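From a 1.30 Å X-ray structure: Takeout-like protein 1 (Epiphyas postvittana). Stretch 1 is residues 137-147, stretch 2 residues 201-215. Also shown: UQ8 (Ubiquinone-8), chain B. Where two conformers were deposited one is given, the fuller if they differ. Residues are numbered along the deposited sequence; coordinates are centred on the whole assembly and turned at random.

Stretch 1 (137-147) GVDHVIFKKYT
Stretch 2 (201-215) IFKNIKHFLAKVPIA

Strand 139-147 lies nearly antiparallel to helix 201-211, at 164° between their N-to-C directions with a closest axial approach of 6.7 Å, and the two stretches bury 838 Å² between them. The CA register pairs Tyr146 with Phe202, Phe143 with Lys206 (5.4 Å), Val141 with Leu209 and His140 with Ile214 (5.0 Å).

Phe143 (phi/psi -68/140, chi1 m, chi2 7°) covers the most surface. Its CB points toward the helix, and Leu209 (m, t) sets CD1 over one face of the ring, 3.9 Å from the centroid; Phe143 CE2 meets Ile205 CG2 at 3.5 Å. Phe202 (chi1 t, chi2 79°) lies near parallel to Phe143, planes at 19°, but slid so far that centroids are 5.8 Å apart and the rings barely overlap. Tyr146 (chi1 p) places CD2 over a face of the Phe202 ring, 3.3 Å from Phe202 CG, with the planes oblique at 36°.

Two direct hydrogen bonds cross the contact. Lys206, extended (t, t, t) until chi4 turns to p, donates from NZ to Phe143 O at 2.7 Å. Water 4 links Val141 O, Phe143 N and Lys206 O. Beyond the helix, Ile214 N donates to Asp139 O (3.1 Å, 169°), while Ile214 CD1 packs 3.5 Å from Val141 CG2.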

ATOM      1  N   GLY A 137       3.665 -31.116  11.584  1.00 18.38           N
ATOM      2  CA  GLY A 137       3.670 -31.715  10.254  1.00 19.58           C
ATOM      3  C   GLY A 137       2.782 -31.045   9.228  1.00 20.54           C
ATOM      4  O   GLY A 137       2.576 -31.616   8.148  1.00 23.40           O
ATOM      5  N   VAL A 138       2.242 -29.875   9.549  1.00 18.70           N
ATOM      6  CA  VAL A 138       1.325 -29.147   8.653  1.00 19.33           C
ATOM      7  C   VAL A 138       2.078 -28.138   7.803  1.00 18.04           C
ATOM      8  O   VAL A 138       2.835 -27.337   8.308  1.00 17.16           O
ATOM      9  CB  VAL A 138       0.248 -28.430   9.463  1.00 20.13           C
ATOM     10  CG1 VAL A 138      -0.725 -27.712   8.534  1.00 21.83           C
ATOM     11  CG2 VAL A 138      -0.511 -29.466  10.367  1.00 22.92           C
ATOM     12  N   ASP A 139       1.857 -28.193   6.503  1.00 18.07           N
ATOM     13  CA  ASP A 139       2.506 -27.325   5.538  1.00 17.88           C
ATOM     14  C   ASP A 139       1.813 -25.977   5.446  1.00 16.45           C
ATOM     15  O   ASP A 139       0.593 -25.868   5.357  1.00 16.66           O
ATOM     16  CB  ASP A 139       2.516 -27.993   4.167  1.00 20.65           C
ATOM     17  CG  ASP A 139       3.478 -29.197   4.096  1.00 26.58           C
ATOM     18  OD1 ASP A 139       4.148 -29.524   5.096  1.00 31.67           O
ATOM     19  OD2 ASP A 139       3.569 -29.798   3.013  1.00 33.96           O
ATOM     20  N   HIS A 140       2.615 -24.937   5.440  1.00 16.42           N
ATOM     21  CA  HIS A 140       2.170 -23.548   5.280  1.00 16.33           C
ATOM     22  C   HIS A 140       3.044 -22.841   4.273  1.00 15.92           C
ATOM     23  O   HIS A 140       4.243 -23.124   4.194  1.00 17.19           O
ATOM     24  CB  HIS A 140       2.320 -22.774   6.580  1.00 17.28           C
ATOM     25  CG  HIS A 140       1.442 -23.270   7.679  1.00 17.62           C
ATOM     26  ND1 HIS A 140       1.868 -24.140   8.656  1.00 22.24           N
ATOM     27  CD2 HIS A 140       0.150 -22.987   7.964  1.00 18.69           C
ATOM     28  CE1 HIS A 140       0.859 -24.402   9.471  1.00 20.60           C
ATOM     29  NE2 HIS A 140      -0.189 -23.706   9.089  1.00 21.01           N
ATOM     30  N   VAL A 141       2.478 -21.850   3.589  1.00 16.38           N
ATOM     31  CA  VAL A 141       3.288 -20.897   2.829  1.00 15.77           C
ATOM     32  C   VAL A 141       3.806 -19.836   3.779  1.00 14.92           C
ATOM     33  O   VAL A 141       3.027 -19.142   4.422  1.00 15.72           O
ATOM     34  CB  VAL A 141       2.458 -20.242   1.750  1.00 16.90           C
ATOM     35  CG1 VAL A 141       3.192 -19.045   1.093  1.00 18.73           C
ATOM     36  CG2 VAL A 141       2.106 -21.253   0.724  1.00 19.60           C
ATOM     37  N   ILE A 142       5.134 -19.699   3.829  1.00 14.66           N
ATOM     38  CA  ILE A 142       5.792 -18.767   4.701  1.00 14.95           C
ATOM     39  C   ILE A 142       6.440 -17.659   3.857  1.00 14.05           C
ATOM     40  O   ILE A 142       7.396 -17.887   3.187  1.00 15.48           O
ATOM     41  CB  ILE A 142       6.805 -19.457   5.637  1.00 15.67           C
ATOM     42  CG1 ILE A 142       6.137 -20.588   6.417  1.00 16.88           C
ATOM     43  CG2 ILE A 142       7.453 -18.417   6.587  1.00 17.97           C
ATOM     44  CD1 ILE A 142       4.996 -20.128   7.330  1.00 17.51           C
ATOM     45  N   PHE A 143       5.850 -16.490   3.915  1.00 13.98           N
ATOM     46  CA  PHE A 143       6.403 -15.340   3.220  1.00 13.73           C
ATOM     47  C   PHE A 143       7.713 -14.891   3.835  1.00 14.85           C
ATOM     48  O   PHE A 143       7.848 -14.854   5.056  1.00 16.75           O
ATOM     49  CB  PHE A 143       5.433 -14.169   3.292  1.00 16.04           C
ATOM     50  CG  PHE A 143       4.302 -14.214   2.316  1.00 16.79           C
ATOM     51  CD1 PHE A 143       4.056 -15.292   1.514  1.00 17.01           C
ATOM     52  CD2 PHE A 143       3.502 -13.058   2.167  1.00 18.71           C
ATOM     53  CE1 PHE A 143       3.013 -15.271   0.573  1.00 18.97           C
ATOM     54  CE2 PHE A 143       2.479 -13.029   1.250  1.00 18.65           C
ATOM     55  CZ  PHE A 143       2.223 -14.125   0.470  1.00 18.05           C
ATOM     56  N   LYS A 144       8.676 -14.501   2.995  1.00 14.61           N
ATOM     57  CA  LYS A 144      10.013 -14.162   3.439  1.00 15.00           C
ATOM     58  C   LYS A 144      10.319 -12.688   3.168  1.00 15.44           C
ATOM     59  O   LYS A 144      10.605 -11.913   4.126  1.00 18.89           O
ATOM     60  CB  LYS A 144      11.039 -15.060   2.758  1.00 16.69           C
ATOM     61  CG  LYS A 144      10.882 -16.531   3.105  1.00 17.31           C
ATOM     62  CD  LYS A 144      11.024 -16.840   4.587  1.00 18.51           C
ATOM     63  CE  LYS A 144      10.893 -18.334   4.854  1.00 19.95           C
ATOM     64  NZ  LYS A 144      11.146 -18.659   6.324  1.00 22.89           N
ATOM     65  N   LYS A 145      10.336 -12.278   1.928  1.00 14.29           N
ATOM     66  CA  LYS A 145      10.692 -10.902   1.568  1.00 15.30           C
ATOM     67  C   LYS A 145       9.719 -10.435   0.510  1.00 13.52           C
ATOM     68  O   LYS A 145       9.021 -11.250  -0.116  1.00 13.41           O
ATOM     69  CB  LYS A 145      12.137 -10.841   0.999  1.00 17.79           C
ATOM     70  CG  LYS A 145      13.163 -11.222   1.984  1.00 19.15           C
ATOM     71  CD  LYS A 145      14.621 -11.110   1.530  1.00 21.26           C
ATOM     72  CE  LYS A 145      15.041  -9.724   1.118  1.00 22.80           C
ATOM     73  NZ  LYS A 145      16.516  -9.748   0.745  1.00 23.56           N
ATOM     74  N   TYR A 146       9.672  -9.137   0.298  1.00 13.82           N
ATOM     75  CA  TYR A 146       8.894  -8.579  -0.761  1.00 13.55           C
ATOM     76  C   TYR A 146       9.558  -7.368  -1.348  1.00 13.97           C
ATOM     77  O   TYR A 146      10.427  -6.699  -0.718  1.00 15.17           O
ATOM     78  CB  TYR A 146       7.472  -8.208  -0.270  1.00 15.02           C
ATOM     79  CG  TYR A 146       7.475  -7.046   0.676  1.00 14.62           C
ATOM     80  CD1 TYR A 146       7.266  -5.749   0.232  1.00 17.54           C
ATOM     81  CD2 TYR A 146       7.746  -7.247   2.036  1.00 16.07           C
ATOM     82  CE1 TYR A 146       7.317  -4.684   1.108  1.00 19.48           C
ATOM     83  CE2 TYR A 146       7.781  -6.179   2.917  1.00 17.90           C
ATOM     84  CZ  TYR A 146       7.562  -4.916   2.438  1.00 18.54           C
ATOM     85  OH  TYR A 146       7.607  -3.873   3.348  1.00 23.57           O
ATOM     86  N   THR A 147       9.118  -7.038  -2.559  1.00 14.56           N
ATOM     87  CA  THR A 147       9.374  -5.744  -3.187  1.00 14.64           C
ATOM     88  C   THR A 147       8.085  -5.182  -3.744  1.00 13.51           C
ATOM     89  O   THR A 147       7.219  -5.950  -4.142  1.00 15.54           O
ATOM     90  CB  THR A 147      10.363  -5.834  -4.341  1.00 18.41           C
ATOM     91  OG1 THR A 147       9.837  -6.638  -5.370  1.00 20.16           O
ATOM     92  CG2 THR A 147      11.701  -6.417  -3.900  1.00 21.48           C
ATOM     93  N   ILE A 201       0.855  -4.294   5.662  1.00 14.86           N
ATOM     94  CA  ILE A 201       0.097  -5.274   4.912  1.00 14.69           C
ATOM     95  C   ILE A 201       0.866  -6.590   4.787  1.00 15.02           C
ATOM     96  O   ILE A 201       0.298  -7.675   4.998  1.00 15.97           O
ATOM     97  CB  ILE A 201      -0.304  -4.724   3.537  1.00 15.89           C
ATOM     98  CG1 ILE A 201      -1.222  -3.503   3.712  1.00 16.85           C
ATOM     99  CG2 ILE A 201      -0.981  -5.777   2.674  1.00 17.03           C
ATOM    100  CD1 ILE A 201      -1.349  -2.617   2.540  1.00 19.23           C
ATOM    101  N   PHE A 202       2.146  -6.531   4.451  1.00 14.89           N
ATOM    102  CA  PHE A 202       2.929  -7.747   4.343  1.00 15.01           C
ATOM    103  C   PHE A 202       2.966  -8.524   5.641  1.00 16.29           C
ATOM    104  O   PHE A 202       2.831  -9.749   5.669  1.00 15.17           O
ATOM    105  CB  PHE A 202       4.364  -7.401   3.903  1.00 15.25           C
ATOM    106  CG  PHE A 202       5.259  -8.584   3.760  1.00 15.66           C
ATOM    107  CD1 PHE A 202       5.192  -9.389   2.646  1.00 16.27           C
ATOM    108  CD2 PHE A 202       6.152  -8.897   4.760  1.00 16.55           C
ATOM    109  CE1 PHE A 202       6.041 -10.474   2.534  1.00 16.81           C
ATOM    110  CE2 PHE A 202       6.979  -9.983   4.642  1.00 17.47           C
ATOM    111  CZ  PHE A 202       6.919 -10.748   3.522  1.00 17.12           C
ATOM    112  N   LYS A 203       3.200  -7.835   6.752  1.00 14.76           N
ATOM    113  CA  LYS A 203       3.257  -8.518   8.027  0.50 16.03           C
ATOM    114  C   LYS A 203       1.936  -9.255   8.300  1.00 15.06           C
ATOM    115  O   LYS A 203       1.930 -10.373   8.806  1.00 15.81           O
ATOM    116  CB  LYS A 203       3.579  -7.523   9.126  0.50 17.22           C
ATOM    117  CG  LYS A 203       3.704  -8.095  10.499  0.50 18.64           C
ATOM    118  CD  LYS A 203       3.895  -6.988  11.464  0.50 21.53           C
ATOM    119  CE  LYS A 203       2.585  -6.287  11.723  0.50 23.69           C
ATOM    120  NZ  LYS A 203       2.779  -4.825  11.917  0.50 26.16           N
ATOM    121  N   ASN A 204       0.801  -8.632   7.986  1.00 14.60           N
ATOM    122  CA  ASN A 204      -0.504  -9.251   8.200  1.00 15.98           C
ATOM    123  C   ASN A 204      -0.769 -10.437   7.294  1.00 16.14           C
ATOM    124  O   ASN A 204      -1.253 -11.486   7.757  1.00 16.52           O
ATOM    125  CB  ASN A 204      -1.583  -8.187   8.106  1.00 16.52           C
ATOM    126  CG  ASN A 204      -1.715  -7.404   9.405  1.00 19.40           C
ATOM    127  OD1 ASN A 204      -2.382  -7.848  10.337  1.00 20.98           O
ATOM    128  ND2 ASN A 204      -1.087  -6.242   9.482  1.00 21.79           N
ATOM    129  N   ILE A 205      -0.443 -10.322   6.014  1.00 15.76           N
ATOM    130  CA  ILE A 205      -0.616 -11.488   5.113  1.00 15.61           C
ATOM    131  C   ILE A 205       0.310 -12.640   5.524  1.00 14.79           C
ATOM    132  O   ILE A 205      -0.111 -13.815   5.535  1.00 15.79           O
ATOM    133  CB  ILE A 205      -0.410 -11.146   3.640  1.00 17.41           C
ATOM    134  CG1 ILE A 205      -1.277  -9.978   3.180  1.00 21.37           C
ATOM    135  CG2 ILE A 205      -0.639 -12.369   2.780  1.00 20.29           C
ATOM    136  CD1 ILE A 205      -0.746  -9.375   1.810  1.00 23.02           C
ATOM    137  N   LYS A 206       1.551 -12.320   5.848  1.00 14.25           N
ATOM    138  CA  LYS A 206       2.496 -13.325   6.314  1.00 14.92           C
ATOM    139  C   LYS A 206       1.976 -14.067   7.534  1.00 15.57           C
ATOM    140  O   LYS A 206       2.019 -15.302   7.604  1.00 15.12           O
ATOM    141  CB  LYS A 206       3.835 -12.686   6.612  1.00 15.23           C
ATOM    142  CG  LYS A 206       4.848 -13.602   7.197  1.00 15.72           C
ATOM    143  CD  LYS A 206       6.200 -12.893   7.338  1.00 17.90           C
ATOM    144  CE  LYS A 206       7.186 -13.624   8.207  1.00 19.63           C
ATOM    145  NZ  LYS A 206       7.500 -14.992   7.763  1.00 20.97           N
ATOM    146  N   HIS A 207       1.483 -13.329   8.502  1.00 15.74           N
ATOM    147  CA  HIS A 207       0.918 -13.916   9.706  1.00 15.85           C
ATOM    148  C   HIS A 207      -0.252 -14.828   9.390  1.00 16.60           C
ATOM    149  O   HIS A 207      -0.365 -15.958   9.940  1.00 16.71           O
ATOM    150  CB  HIS A 207       0.455 -12.755  10.600  1.00 17.24           C
ATOM    151  CG  HIS A 207      -0.280 -13.186  11.818  1.00 17.23           C
ATOM    152  ND1 HIS A 207       0.323 -13.851  12.863  1.00 21.11           N
ATOM    153  CD2 HIS A 207      -1.584 -13.063  12.136  1.00 18.12           C
ATOM    154  CE1 HIS A 207      -0.591 -14.092  13.791  1.00 20.30           C
ATOM    155  NE2 HIS A 207      -1.759 -13.647  13.363  1.00 18.98           N
ATOM    156  N   PHE A 208      -1.141 -14.354   8.534  1.00 15.86           N
ATOM    157  CA  PHE A 208      -2.341 -15.136   8.179  1.00 17.31           C
ATOM    158  C   PHE A 208      -1.943 -16.434   7.519  1.00 16.45           C
ATOM    159  O   PHE A 208      -2.395 -17.537   7.898  1.00 16.41           O
ATOM    160  CB  PHE A 208      -3.226 -14.294   7.233  1.00 19.97           C
ATOM    161  CG  PHE A 208      -4.389 -15.056   6.599  1.00 22.74           C
ATOM    162  CD1 PHE A 208      -5.522 -15.239   7.312  1.00 25.93           C
ATOM    163  CD2 PHE A 208      -4.323 -15.577   5.296  1.00 24.59           C
ATOM    164  CE1 PHE A 208      -6.604 -15.928   6.768  1.00 24.52           C
ATOM    165  CE2 PHE A 208      -5.368 -16.258   4.759  1.00 25.78           C
ATOM    166  CZ  PHE A 208      -6.518 -16.433   5.508  1.00 23.38           C
ATOM    167  N   LEU A 209      -1.073 -16.363   6.520  1.00 15.23           N
ATOM    168  CA  LEU A 209      -0.655 -17.585   5.832  1.00 16.00           C
ATOM    169  C   LEU A 209       0.153 -18.537   6.692  1.00 17.71           C
ATOM    170  O   LEU A 209       0.134 -19.750   6.497  1.00 17.30           O
ATOM    171  CB  LEU A 209       0.080 -17.273   4.533  1.00 16.31           C
ATOM    172  CG  LEU A 209      -0.759 -16.659   3.447  1.00 18.68           C
ATOM    173  CD1 LEU A 209       0.148 -16.220   2.313  1.00 20.31           C
ATOM    174  CD2 LEU A 209      -1.826 -17.637   2.924  1.00 20.96           C
ATOM    175  N   ALA A 210       0.837 -18.021   7.686  1.00 15.78           N
ATOM    176  CA  ALA A 210       1.590 -18.902   8.607  1.00 17.50           C
ATOM    177  C   ALA A 210       0.684 -19.702   9.540  1.00 19.05           C
ATOM    178  O   ALA A 210       1.142 -20.660  10.139  1.00 21.11           O
ATOM    179  CB  ALA A 210       2.629 -18.089   9.416  1.00 18.41           C
ATOM    180  N   LYS A 211      -0.574 -19.323   9.649  1.00 17.61           N
ATOM    181  CA  LYS A 211      -1.500 -20.003  10.547  1.00 19.28           C
ATOM    182  C   LYS A 211      -2.624 -20.738   9.846  1.00 18.40           C
ATOM    183  O   LYS A 211      -3.343 -21.484  10.523  1.00 22.56           O
ATOM    184  CB  LYS A 211      -2.074 -19.024  11.570  1.00 19.59           C
ATOM    185  CG  LYS A 211      -3.168 -18.100  11.074  1.00 18.33           C
ATOM    186  CD  LYS A 211      -3.408 -16.847  11.940  1.00 19.89           C
ATOM    187  CE  LYS A 211      -3.794 -17.201  13.362  1.00 21.21           C
ATOM    188  NZ  LYS A 211      -5.089 -18.005  13.476  1.00 19.95           N
ATOM    189  N   VAL A 212      -2.742 -20.629   8.522  1.00 19.39           N
ATOM    190  CA  VAL A 212      -3.767 -21.315   7.745  1.00 20.51           C
ATOM    191  C   VAL A 212      -3.062 -22.354   6.873  1.00 22.50           C
ATOM    192  O   VAL A 212      -2.234 -22.011   6.057  1.00 22.77           O
ATOM    193  CB  VAL A 212      -4.607 -20.360   6.901  1.00 21.06           C
ATOM    194  CG1 VAL A 212      -5.649 -21.151   6.150  1.00 23.65           C
ATOM    195  CG2 VAL A 212      -5.304 -19.328   7.820  1.00 23.51           C
ATOM    196  N   PRO A 213      -3.360 -23.661   7.053  1.00 20.98           N
ATOM    197  CA  PRO A 213      -2.693 -24.674   6.248  1.00 21.03           C
ATOM    198  C   PRO A 213      -2.906 -24.392   4.775  1.00 21.14           C
ATOM    199  O   PRO A 213      -4.009 -24.033   4.370  1.00 21.26           O
ATOM    200  CB  PRO A 213      -3.398 -25.966   6.658  1.00 22.73           C
ATOM    201  CG  PRO A 213      -3.965 -25.685   7.999  1.00 23.03           C
ATOM    202  CD  PRO A 213      -4.313 -24.239   8.013  1.00 22.59           C
ATOM    203  N   ILE A 214      -1.870 -24.544   3.980  1.00 20.30           N
ATOM    204  CA  ILE A 214      -1.964 -24.216   2.570  1.00 20.66           C
ATOM    205  C   ILE A 214      -3.011 -25.093   1.891  1.00 21.73           C
ATOM    206  O   ILE A 214      -3.688 -24.647   0.964  1.00 22.36           O
ATOM    207  CB  ILE A 214      -0.576 -24.223   1.883  1.00 20.50           C
ATOM    208  CG1 ILE A 214      -0.656 -23.699   0.449  1.00 22.13           C
ATOM    209  CG2 ILE A 214       0.030 -25.597   1.884  1.00 22.20           C
ATOM    210  CD1 ILE A 214      -1.178 -22.265   0.351  1.00 24.72           C
ATOM    211  N   ALA A 215      -3.191 -26.314   2.381  1.00 23.34           N
ATOM    212  CA  ALA A 215      -4.184 -27.214   1.817  1.00 24.75           C
ATOM    213  C   ALA A 215      -5.612 -26.705   1.982  1.00 26.17           C
ATOM    214  O   ALA A 215      -6.503 -27.153   1.250  1.00 28.95           O
ATOM    215  CB  ALA A 215      -4.057 -28.604   2.455  1.00 27.01           C
TER
HETATM  216  C45 UQ8 B 221       3.385  17.706   1.786  1.00 41.01           C
HETATM  217  C44 UQ8 B 221       4.075  17.622   0.422  1.00 39.34           C
HETATM  218  C46 UQ8 B 221       4.221  19.013  -0.135  1.00 40.20           C
HETATM  219  C43 UQ8 B 221       3.342  16.732  -0.564  1.00 39.20           C
HETATM  220  C42 UQ8 B 221       2.914  15.407   0.086  1.00 36.40           C
HETATM  221  C41 UQ8 B 221       4.147  14.552   0.346  1.00 33.97           C
HETATM  222  C39 UQ8 B 221       3.881  13.117  -0.054  1.00 33.04           C
HETATM  223  C40 UQ8 B 221       4.046  11.969   0.940  1.00 37.10           C
HETATM  224  C38 UQ8 B 221       3.554  12.828  -1.351  1.00 29.04           C
HETATM  225  C37 UQ8 B 221       3.282  11.555  -1.831  1.00 27.70           C
HETATM  226  C36 UQ8 B 221       2.669  11.764  -3.216  1.00 27.10           C
HETATM  227  C34 UQ8 B 221       2.137  10.483  -3.832  1.00 26.04           C
HETATM  228  C35 UQ8 B 221       1.395  10.648  -4.993  1.00 27.64           C
HETATM  229  C33 UQ8 B 221       2.324   9.250  -3.211  1.00 24.02           C
HETATM  230  C32 UQ8 B 221       1.938   7.989  -3.654  1.00 27.74           C
HETATM  231  C31 UQ8 B 221       1.766   7.077  -2.410  1.00 25.98           C
HETATM  232  C29 UQ8 B 221       1.504   5.619  -2.760  1.00 27.81           C
HETATM  233  C30 UQ8 B 221       2.335   4.918  -3.881  1.00 29.58           C
HETATM  234  C28 UQ8 B 221       0.517   4.913  -2.081  1.00 30.30           C
HETATM  235  C27 UQ8 B 221       0.180   3.585  -2.308  1.00 29.80           C
HETATM  236  C26 UQ8 B 221      -0.332   2.902  -1.031  1.00 29.70           C
HETATM  237  C24 UQ8 B 221      -0.922   1.524  -1.351  1.00 29.29           C
HETATM  238  C25 UQ8 B 221      -2.234   1.400  -2.144  1.00 31.99           C
HETATM  239  C23 UQ8 B 221      -0.263   0.390  -0.928  1.00 28.86           C
HETATM  240  C22 UQ8 B 221      -0.656  -0.937  -1.119  1.00 31.24           C
HETATM  241  C21 UQ8 B 221       0.428  -1.903  -0.643  1.00 33.40           C
HETATM  242  C19 UQ8 B 221       0.267  -3.349  -1.115  1.00 34.02           C
HETATM  243  C20 UQ8 B 221       1.469  -4.220  -0.754  1.00 34.05           C
HETATM  244  C18 UQ8 B 221      -1.069  -3.980  -0.699  1.00 35.70           C
HETATM  245  C17 UQ8 B 221      -1.143  -5.458  -1.108  1.00 38.34           C
HETATM  246  C16 UQ8 B 221      -2.584  -5.995  -1.156  1.00 42.71           C
HETATM  247  C14 UQ8 B 221      -2.540  -7.519  -1.190  1.00 45.11           C
HETATM  248  C15 UQ8 B 221      -1.454  -8.216  -2.031  1.00 46.33           C
HETATM  249  C13 UQ8 B 221      -3.439  -8.287  -0.453  1.00 46.25           C
HETATM  250  C12 UQ8 B 221      -3.414  -9.679  -0.445  1.00 46.77           C
HETATM  251  C11 UQ8 B 221      -4.790 -10.320  -0.173  1.00 49.12           C
HETATM  252  C9  UQ8 B 221      -4.874 -11.743  -0.756  1.00 50.96           C
HETATM  253  C10 UQ8 B 221      -3.487 -12.337  -1.057  1.00 51.64           C
HETATM  254  C8  UQ8 B 221      -5.656 -12.626   0.212  1.00 51.26           C
HETATM  255  C7  UQ8 B 221      -4.780 -13.670   0.911  1.00 62.77           C
HETATM  256  C6  UQ8 B 221      -4.548 -14.943   0.060  1.00 52.06           C
HETATM  257  C1  UQ8 B 221      -3.262 -15.493  -0.012  1.00 54.07           C
HETATM  258  C1M UQ8 B 221      -2.232 -14.863   0.687  1.00 59.53           C
HETATM  259  C2  UQ8 B 221      -2.992 -16.641  -0.768  1.00 54.90           C
HETATM  260  O2  UQ8 B 221      -1.860 -17.126  -0.826  1.00 50.23           O
HETATM  261  C3  UQ8 B 221      -4.016 -17.266  -1.461  1.00 53.03           C
HETATM  262  O3  UQ8 B 221      -3.752 -18.385  -2.195  1.00 53.28           O
HETATM  263  C3M UQ8 B 221      -3.813 -19.542  -1.363  1.00 57.12           C
HETATM  264  C4  UQ8 B 221      -5.302 -16.742  -1.416  1.00 51.72           C
HETATM  265  O4  UQ8 B 221      -6.298 -17.373  -2.107  1.00 54.07           O
HETATM  266  C4M UQ8 B 221      -5.929 -17.544  -3.484  1.00 55.49           C
HETATM  267  C5  UQ8 B 221      -5.565 -15.589  -0.663  1.00 57.52           C
HETATM  268  O5  UQ8 B 221      -6.719 -15.153  -0.633  1.00 56.03           O
HETATM  269  O   HOH W   1      -1.369 -27.754   4.349  1.00 23.11           O
HETATM  270  O   HOH W   2      -2.240 -24.236  10.871  1.00 35.28           O
HETATM  271  O   HOH W   3      -0.246 -21.292   4.286  1.00 16.34           O
HETATM  272  O   HOH W   4       3.476 -16.574   5.513  1.00 17.21           O
HETATM  273  O   HOH W   5       9.889 -16.399   8.153  1.00 29.87           O